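Local coordinates for sugar kinase, pfkB family (Thermotoga maritima, PDB 2AJR), which probably phosphorylates a sugar phosphate with ATP, as a phosphofructokinase-like member of the pfkB carbohydrate kinase family, and binds magnesium, at residues E182-L187 against K202-G207. Residues are numbered along the deposited sequence; the frame is centred on the assembly and turned at random.
Sequences EQTPRL and KPDLRG
Asp204 N donates to Gln183 O in a nearly straight hydrogen bond of 3.0 Å. Flanking it are two CA-H...O contacts, Glu182 CA to Lys202 O and Thr184 CA to Asp204 O, the second 3.5 Å long. Glu182 CG, anti to the backbone N (chi1 -178°), lies 3.1 Å from Lys202 O; the chain continues extended beside Lys202, and OE2 reaches the edge of the Arg206 guanidinium, a long salt bridge of 3.9 Å to NH2, the carboxylate and guanidinium planes nearly perpendicular. Pro185 CD rests against Asp204 O at 3.4 Å, and its CG touches Leu205 CD2. In this ribokinase-like fold, the pairing joins the loops leaving the neighbouring parallel strands 178-182 and 200-201, the first turning into helix 185-193. The second loop is shaped by an Asx turn, Asp204 OD1 accepting from Arg206 N at 3.2 Å while lying over the centre of the guanidinium. An alanine in place of Asp204 would probably leave Arg206 N without this acceptor and its guanidinium freer to turn. Farther out, Lys53 forms a salt bridge with Glu182 OE1, and Tyr275 makes a cation-pi contact with Lys202.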
ATOM      1  N   GLU A 182      -9.996   0.483  24.655  1.00 38.86           N
ATOM      2  CA  GLU A 182     -10.179  -0.660  23.738  1.00 40.92           C
ATOM      3  C   GLU A 182      -8.806  -1.171  23.285  1.00 39.31           C
ATOM      4  O   GLU A 182      -8.171  -0.552  22.448  1.00 40.99           O
ATOM      5  CB  GLU A 182     -11.064  -0.301  22.515  1.00 38.92           C
ATOM      6  CG  GLU A 182     -11.306  -1.507  21.544  1.00 43.49           C
ATOM      7  CD  GLU A 182     -12.102  -1.170  20.261  1.00 47.87           C
ATOM      8  OE1 GLU A 182     -12.050  -0.014  19.769  1.00 64.33           O
ATOM      9  OE2 GLU A 182     -12.783  -2.085  19.743  1.00 63.71           O
ATOM     10  N   GLN A 183      -8.343  -2.292  23.833  1.00 38.81           N
ATOM     11  CA  GLN A 183      -7.032  -2.841  23.467  1.00 39.02           C
ATOM     12  C   GLN A 183      -7.030  -4.350  23.529  1.00 37.45           C
ATOM     13  O   GLN A 183      -7.913  -4.942  24.115  1.00 39.32           O
ATOM     14  CB  GLN A 183      -5.938  -2.284  24.376  1.00 36.46           C
ATOM     15  CG  GLN A 183      -5.691  -0.804  24.122  1.00 43.98           C
ATOM     16  CD  GLN A 183      -4.484  -0.222  24.861  1.00 43.34           C
ATOM     17  OE1 GLN A 183      -4.361  -0.352  26.074  1.00 44.49           O
ATOM     18  NE2 GLN A 183      -3.611   0.463  24.120  1.00 52.35           N
ATOM     19  N   THR A 184      -6.018  -4.962  22.929  1.00 36.96           N
ATOM     20  CA  THR A 184      -5.883  -6.408  22.904  1.00 36.58           C
ATOM     21  C   THR A 184      -5.565  -6.938  24.313  1.00 38.23           C
ATOM     22  O   THR A 184      -5.097  -6.186  25.182  1.00 38.00           O
ATOM     23  CB  THR A 184      -4.785  -6.858  21.901  1.00 36.39           C
ATOM     24  OG1 THR A 184      -3.500  -6.389  22.343  1.00 39.26           O
ATOM     25  CG2 THR A 184      -5.084  -6.326  20.478  1.00 25.32           C
ATOM     26  N   PRO A 185      -5.846  -8.229  24.554  1.00 38.36           N
ATOM     27  CA  PRO A 185      -5.651  -8.822  25.875  1.00 39.53           C
ATOM     28  C   PRO A 185      -4.279  -8.562  26.476  1.00 41.09           C
ATOM     29  O   PRO A 185      -4.175  -8.177  27.644  1.00 41.32           O
ATOM     30  CB  PRO A 185      -5.841 -10.313  25.607  1.00 39.58           C
ATOM     31  CG  PRO A 185      -6.810 -10.339  24.498  1.00 39.93           C
ATOM     32  CD  PRO A 185      -6.422  -9.203  23.611  1.00 37.23           C
ATOM     33  N   ARG A 186      -3.241  -8.755  25.673  1.00 43.14           N
ATOM     34  CA  ARG A 186      -1.869  -8.624  26.142  1.00 43.37           C
ATOM     35  C   ARG A 186      -1.653  -7.245  26.730  1.00 42.37           C
ATOM     36  O   ARG A 186      -1.161  -7.107  27.840  1.00 43.45           O
ATOM     37  CB  ARG A 186      -0.892  -8.869  24.993  1.00 45.76           C
ATOM     38  CG  ARG A 186       0.474  -9.319  25.463  1.00 56.77           C
ATOM     39  CD  ARG A 186       1.086 -10.378  24.538  1.00 66.69           C
ATOM     40  NE  ARG A 186       2.530 -10.500  24.758  1.00 71.82           N
ATOM     41  CZ  ARG A 186       3.444  -9.629  24.316  1.00 72.97           C
ATOM     42  NH1 ARG A 186       3.088  -8.547  23.614  1.00 69.65           N
ATOM     43  NH2 ARG A 186       4.733  -9.839  24.581  1.00 69.92           N
ATOM     44  N   LEU A 187      -2.059  -6.215  26.006  1.00 40.55           N
ATOM     45  CA  LEU A 187      -1.965  -4.871  26.548  1.00 38.69           C
ATOM     46  C   LEU A 187      -2.912  -4.657  27.752  1.00 38.90           C
ATOM     47  O   LEU A 187      -2.522  -3.996  28.716  1.00 39.88           O
ATOM     48  CB  LEU A 187      -2.173  -3.816  25.446  1.00 37.92           C
ATOM     49  CG  LEU A 187      -1.249  -3.941  24.215  1.00 38.75           C
ATOM     50  CD1 LEU A 187      -1.418  -2.773  23.236  1.00 40.90           C
ATOM     51  CD2 LEU A 187       0.212  -4.067  24.601  1.00 37.96           C
ATOM     52  N   LYS A 202     -13.403  -2.275  26.621  1.00 34.69           N
ATOM     53  CA  LYS A 202     -13.937  -3.061  25.513  1.00 35.72           C
ATOM     54  C   LYS A 202     -12.758  -3.783  24.874  1.00 34.19           C
ATOM     55  O   LYS A 202     -12.056  -3.227  24.053  1.00 35.66           O
ATOM     56  CB  LYS A 202     -14.681  -2.165  24.511  1.00 36.29           C
ATOM     57  CG  LYS A 202     -15.092  -2.876  23.249  1.00 37.25           C
ATOM     58  CD  LYS A 202     -16.367  -2.335  22.666  1.00 38.44           C
ATOM     59  CE  LYS A 202     -16.534  -2.804  21.217  1.00 42.78           C
ATOM     60  NZ  LYS A 202     -16.672  -4.269  21.146  1.00 45.07           N
ATOM     61  N   PRO A 203     -12.502  -5.012  25.299  1.00 34.49           N
ATOM     62  CA  PRO A 203     -11.330  -5.682  24.787  1.00 35.03           C
ATOM     63  C   PRO A 203     -11.452  -5.974  23.301  1.00 36.13           C
ATOM     64  O   PRO A 203     -12.545  -6.255  22.811  1.00 35.36           O
ATOM     65  CB  PRO A 203     -11.286  -6.990  25.575  1.00 32.54           C
ATOM     66  CG  PRO A 203     -12.230  -6.825  26.673  1.00 35.70           C
ATOM     67  CD  PRO A 203     -13.242  -5.855  26.248  1.00 36.65           C
ATOM     68  N   ASP A 204     -10.325  -5.878  22.611  1.00 36.39           N
ATOM     69  CA  ASP A 204     -10.230  -6.210  21.215  1.00 37.95           C
ATOM     70  C   ASP A 204      -9.801  -7.662  21.124  1.00 38.31           C
ATOM     71  O   ASP A 204      -8.658  -7.989  21.393  1.00 39.53           O
ATOM     72  CB  ASP A 204      -9.197  -5.324  20.537  1.00 37.56           C
ATOM     73  CG  ASP A 204      -9.007  -5.666  19.073  1.00 43.18           C
ATOM     74  OD1 ASP A 204      -9.810  -6.464  18.509  1.00 40.38           O
ATOM     75  OD2 ASP A 204      -8.054  -5.111  18.489  1.00 44.22           O
ATOM     76  N   LEU A 205     -10.722  -8.526  20.726  1.00 38.60           N
ATOM     77  CA  LEU A 205     -10.464  -9.942  20.736  1.00 38.42           C
ATOM     78  C   LEU A 205     -10.141 -10.487  19.369  1.00 41.18           C
ATOM     79  O   LEU A 205      -9.844 -11.674  19.257  1.00 40.92           O
ATOM     80  CB  LEU A 205     -11.652 -10.670  21.330  1.00 37.78           C
ATOM     81  CG  LEU A 205     -11.929 -10.334  22.792  1.00 37.28           C
ATOM     82  CD1 LEU A 205     -13.244 -10.961  23.215  1.00 38.34           C
ATOM     83  CD2 LEU A 205     -10.769 -10.789  23.697  1.00 36.09           C
ATOM     84  N   ARG A 206     -10.143  -9.631  18.346  1.00 42.89           N
ATOM     85  CA  ARG A 206      -9.822 -10.053  16.983  1.00 47.56           C
ATOM     86  C   ARG A 206      -8.501 -10.799  16.891  1.00 47.07           C
ATOM     87  O   ARG A 206      -7.440 -10.268  17.238  1.00 45.01           O
ATOM     88  CB  ARG A 206      -9.775  -8.852  16.015  1.00 49.08           C
ATOM     89  CG  ARG A 206     -10.978  -8.774  15.077  1.00 55.95           C
ATOM     90  CD  ARG A 206     -11.184  -7.364  14.480  1.00 58.28           C
ATOM     91  NE  ARG A 206     -11.844  -6.458  15.435  1.00 68.78           N
ATOM     92  CZ  ARG A 206     -11.311  -5.353  15.973  1.00 72.97           C
ATOM     93  NH1 ARG A 206     -10.069  -4.942  15.667  1.00 75.04           N
ATOM     94  NH2 ARG A 206     -12.042  -4.637  16.836  1.00 71.31           N
ATOM     95  N   GLY A 207      -8.577 -12.026  16.392  1.00 49.48           N
ATOM     96  CA  GLY A 207      -7.399 -12.861  16.159  1.00 51.06           C
ATOM     97  C   GLY A 207      -6.733 -13.386  17.417  1.00 51.69           C
ATOM     98  O   GLY A 207      -5.562 -13.768  17.379  1.00 52.31           O
TER